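Side-chain contacts in CRISPR protein (Archaeoglobus fulgidus, PDB 4MJK), which probably serves as a Cas5-type subunit of the Cascade complex, the CRISPR RNA-guided surveillance assembly of prokaryotic adaptive immunity: residues T77-Y81 with S82-R86; E137-E140 with E141-W145. All blocks are in the same frame, centred on the assembly; numbering follows the deposited sequence.

In the fold
Both contacts are local junctions leading into a short helix, contact 1 from a strand and contact 2 from a loop, and they lie on opposite sides of the chain's centre, their own centres 33 Å apart and their nearest atoms about 21 Å apart. Contact 1 (77-86) joins strand 76-80, outermost in this chain's three-stranded antiparallel sheet, to helix 81-87 and meets the second subunit. Contact 2 (137-145) follows strand 127-134 of the large six-stranded antiparallel sheet and packs on helix 33-46 and strand 2-10 of its own chain. Contact 1 combines a salt bridge, backbone bonds and apolar packing; contact 2 has one weak backbone bond and apolar contacts.

Contact 1. Residues T77-Y81 with S82-R86; sequences TPLRY and SDINR
R80 and D83 meet across a strand-to-helix junction, where strand 76-80 ends and helix 81-87 starts, with R80 at the N-cap position. The charged contact is side-on: R80 NE gives a nearly straight bond to D83 OD2 (3.0 Å), and R80 NH2 reaches D83 OD1 at 2.8 Å. The guanidinium and carboxylate planes stand 57° apart; NE meets OD2 from above the carboxylate plane, while OD2 stays near the guanidinium plane. A bend at chi3 (-62°) in the arginine chain helps bring both nitrogens to the acid. S82 OG sits over one face of the guanidinium, and Y29 adds a cation-pi contact.

Backbone bonds begin the helix. R80 O accepts from I84 N at 3.0 Å and, weakly, from D83 N, while Y81 O takes N85 N.

Apolar contacts line the other flank. I84, a branched residue, serves two neighbours: its CG1 touches L79 CD2 (3.6 Å), and its CD1 stands over the centre of the Y81 ring in a CH-pi contact, 3.9 Å from the centroid and 7° off the ring normal. I84 of the second subunit packs on L79, and I117 of the second subunit on Y81 and I84; Y81 OH is hydrogen-bonded to L118 O, and N85 OD1 to S119 OG, both of the second subunit, which gives the tyrosine hydroxyl and the amide oxygen polar partners.

Aspartate suits position 83 because one oxygen serves backbone and side chain together: D83 OD2 also accepts R80 N at 3.1 Å, from the same carboxylate face as NE.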
# COMPACT_ATOMS: atom_id res chain seq x y z
N THR A 77 8.82 -8.21 1.75
CA THR A 77 8.23 -9.37 1.12
C THR A 77 6.94 -8.90 0.42
O THR A 77 6.15 -8.13 0.99
CB THR A 77 7.97 -10.49 2.17
OG1 THR A 77 7.77 -11.76 1.52
CG2 THR A 77 6.76 -10.16 3.00
N PRO A 78 6.73 -9.31 -0.83
CA PRO A 78 5.55 -8.82 -1.57
C PRO A 78 4.26 -9.48 -1.10
O PRO A 78 4.26 -10.64 -0.68
CB PRO A 78 5.82 -9.23 -3.02
CG PRO A 78 7.31 -9.67 -3.04
CD PRO A 78 7.59 -10.17 -1.66
N LEU A 79 3.16 -8.74 -1.15
CA LEU A 79 1.87 -9.32 -0.81
C LEU A 79 0.93 -8.92 -1.93
O LEU A 79 0.50 -7.78 -1.99
CB LEU A 79 1.39 -8.78 0.55
CG LEU A 79 0.03 -9.26 1.04
CD1 LEU A 79 0.06 -10.76 1.33
CD2 LEU A 79 -0.42 -8.48 2.29
N ARG A 80 0.67 -9.84 -2.85
CA ARG A 80 -0.13 -9.51 -4.02
C ARG A 80 -1.58 -9.34 -3.59
O ARG A 80 -2.03 -9.99 -2.65
CB ARG A 80 -0.01 -10.61 -5.07
CG ARG A 80 1.42 -10.86 -5.53
CD ARG A 80 1.49 -12.13 -6.34
NE ARG A 80 1.09 -13.29 -5.55
CZ ARG A 80 0.76 -14.47 -6.07
NH1 ARG A 80 0.78 -14.65 -7.39
NH2 ARG A 80 0.40 -15.46 -5.27
N TYR A 81 -2.32 -8.48 -4.27
CA TYR A 81 -3.73 -8.35 -3.90
C TYR A 81 -4.46 -9.66 -4.19
O TYR A 81 -5.48 -9.97 -3.57
CB TYR A 81 -4.40 -7.15 -4.55
CG TYR A 81 -4.54 -6.00 -3.57
CD1 TYR A 81 -3.59 -5.00 -3.50
CD2 TYR A 81 -5.62 -5.94 -2.69
CE1 TYR A 81 -3.70 -3.96 -2.60
CE2 TYR A 81 -5.75 -4.90 -1.77
CZ TYR A 81 -4.78 -3.92 -1.73
OH TYR A 81 -4.89 -2.87 -0.85
N SER A 82 -3.92 -10.45 -5.11
CA SER A 82 -4.50 -11.77 -5.33
C SER A 82 -4.35 -12.65 -4.08
O SER A 82 -5.26 -13.41 -3.76
CB SER A 82 -3.96 -12.45 -6.60
OG SER A 82 -2.66 -12.97 -6.41
N ASP A 83 -3.23 -12.51 -3.36
CA ASP A 83 -3.02 -13.20 -2.07
C ASP A 83 -4.01 -12.67 -1.02
O ASP A 83 -4.62 -13.43 -0.26
CB ASP A 83 -1.60 -12.94 -1.54
CG ASP A 83 -0.51 -13.62 -2.36
OD1 ASP A 83 -0.71 -14.79 -2.75
OD2 ASP A 83 0.54 -12.97 -2.62
N ILE A 84 -4.13 -11.35 -0.97
CA ILE A 84 -5.00 -10.69 -0.02
C ILE A 84 -6.47 -11.08 -0.21
O ILE A 84 -7.17 -11.42 0.76
CB ILE A 84 -4.87 -9.16 -0.14
CG1 ILE A 84 -3.54 -8.70 0.46
CG2 ILE A 84 -6.06 -8.47 0.54
CD1 ILE A 84 -3.02 -7.37 -0.13
N ASN A 85 -6.95 -11.03 -1.45
CA ASN A 85 -8.35 -11.31 -1.73
C ASN A 85 -8.65 -12.79 -1.49
O ASN A 85 -9.77 -13.16 -1.15
CB ASN A 85 -8.76 -10.82 -3.12
CG ASN A 85 -8.81 -9.30 -3.20
OD1 ASN A 85 -8.94 -8.64 -2.17
ND2 ASN A 85 -8.71 -8.75 -4.40
N ARG A 86 -7.62 -13.62 -1.64
CA ARG A 86 -7.70 -15.04 -1.29
C ARG A 86 -7.83 -15.26 0.23
O ARG A 86 -8.74 -15.97 0.68
CB ARG A 86 -6.47 -15.78 -1.80
CG ARG A 86 -6.79 -17.13 -2.45
CD ARG A 86 -5.54 -17.83 -2.96
NE ARG A 86 -5.80 -19.23 -3.32
CZ ARG A 86 -4.88 -20.06 -3.80
NH1 ARG A 86 -3.63 -19.64 -3.99
NH2 ARG A 86 -5.20 -21.31 -4.08

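Contact 2. Residues E137-E140 with E141-W145; sequences EAVE and EKILW
The contact is the turn that leads from the loop after strand 127-134 into the short, weakly bonded helix 141-144, and V139, E140, I143 and L144 carry it. Its backbone link is modest: I143 N donates to E140 O at 3.0 Å, a weak, bent bond. Beside it, E140 and I143 lie side by side and point the same way, with E140 CB 3.5 Å from I143 CG1. A bend at chi2 (80°) folds the glutamate chain back, bringing OE2 to 4.0 Å from I143 CG1.

V139 spreads its two methyls over the helix. CG2, anti to the backbone N, meets I143 CB at 3.9 Å as the two side chains pass at a slant, and CG1 approaches L144 CD2 at 4.2 Å. Branched aliphatics suit these buried places: V139 and I143 also pack on I44 of helix 33-46, while V139 and L144 touch Y4 of strand 2-10.

K142 NZ forms its salt bridge with D47, and it lies 5.2 Å from E140 OE2, too far for a direct pair but near enough for a probable mild attraction. With one weak backbone bond across the junction, the turn probably relies largely on the packing of V139, I143 and L144.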
# COMPACT_ATOMS: atom_id res chain seq x y z
N GLU A 137 27.91 2.90 -21.32
CA GLU A 137 27.21 3.87 -20.48
C GLU A 137 25.93 4.35 -21.17
O GLU A 137 25.97 5.20 -22.05
CB GLU A 137 28.12 5.05 -20.15
CG GLU A 137 29.28 4.69 -19.22
CD GLU A 137 30.25 5.84 -19.00
OE1 GLU A 137 31.36 5.81 -19.58
OE2 GLU A 137 29.91 6.77 -18.24
N ALA A 138 24.80 3.79 -20.75
CA ALA A 138 23.53 4.08 -21.42
C ALA A 138 22.69 5.14 -20.72
O ALA A 138 21.70 5.62 -21.28
CB ALA A 138 22.72 2.79 -21.59
N VAL A 139 23.07 5.52 -19.51
CA VAL A 139 22.31 6.53 -18.79
C VAL A 139 23.15 7.30 -17.78
O VAL A 139 23.94 6.71 -17.04
CB VAL A 139 21.07 5.92 -18.09
CG1 VAL A 139 21.49 4.78 -17.18
CG2 VAL A 139 20.30 7.00 -17.33
N GLU A 140 22.99 8.62 -17.77
CA GLU A 140 23.63 9.45 -16.76
C GLU A 140 23.27 8.96 -15.37
O GLU A 140 22.10 8.70 -15.07
CB GLU A 140 23.20 10.92 -16.92
CG GLU A 140 23.62 11.58 -18.22
CD GLU A 140 22.71 11.21 -19.40
OE1 GLU A 140 22.91 10.13 -20.00
OE2 GLU A 140 21.81 12.01 -19.71
N GLU A 141 24.27 8.82 -14.52
CA GLU A 141 24.06 8.36 -13.16
C GLU A 141 23.08 9.29 -12.43
O GLU A 141 22.22 8.83 -11.67
CB GLU A 141 25.39 8.29 -12.42
CG GLU A 141 25.34 7.55 -11.11
CD GLU A 141 26.72 7.32 -10.52
OE1 GLU A 141 27.72 7.55 -11.24
OE2 GLU A 141 26.81 6.91 -9.34
N LYS A 142 23.21 10.59 -12.66
CA LYS A 142 22.34 11.55 -12.01
C LYS A 142 20.87 11.29 -12.32
O LYS A 142 20.01 11.51 -11.48
CB LYS A 142 22.71 12.99 -12.40
CG LYS A 142 22.14 13.46 -13.74
CD LYS A 142 22.63 14.86 -14.09
CE LYS A 142 22.37 15.22 -15.55
NZ LYS A 142 20.92 15.45 -15.86
N ILE A 143 20.59 10.83 -13.54
CA ILE A 143 19.21 10.60 -13.97
C ILE A 143 18.53 9.51 -13.14
O ILE A 143 17.35 9.61 -12.82
CB ILE A 143 19.11 10.19 -15.46
CG1 ILE A 143 19.77 11.24 -16.36
CG2 ILE A 143 17.66 9.98 -15.86
CD1 ILE A 143 19.30 12.65 -16.10
N LEU A 144 19.29 8.47 -12.82
CA LEU A 144 18.78 7.37 -12.02
C LEU A 144 18.22 7.89 -10.70
O LEU A 144 17.19 7.40 -10.23
CB LEU A 144 19.87 6.31 -11.78
CG LEU A 144 20.33 5.54 -13.03
CD1 LEU A 144 21.53 4.63 -12.74
CD2 LEU A 144 19.18 4.73 -13.63
N TRP A 145 18.86 8.91 -10.13
CA TRP A 145 18.40 9.47 -8.85
C TRP A 145 17.01 10.10 -8.93
O TRP A 145 16.36 10.30 -7.92
CB TRP A 145 19.38 10.51 -8.33
CG TRP A 145 20.62 9.94 -7.73
CD1 TRP A 145 21.83 9.78 -8.34
CD2 TRP A 145 20.78 9.45 -6.39
NE1 TRP A 145 22.73 9.24 -7.46
CE2 TRP A 145 22.11 9.02 -6.26
CE3 TRP A 145 19.91 9.35 -5.29
CZ2 TRP A 145 22.61 8.49 -5.07
CZ3 TRP A 145 20.41 8.81 -4.12
CH2 TRP A 145 21.74 8.40 -4.01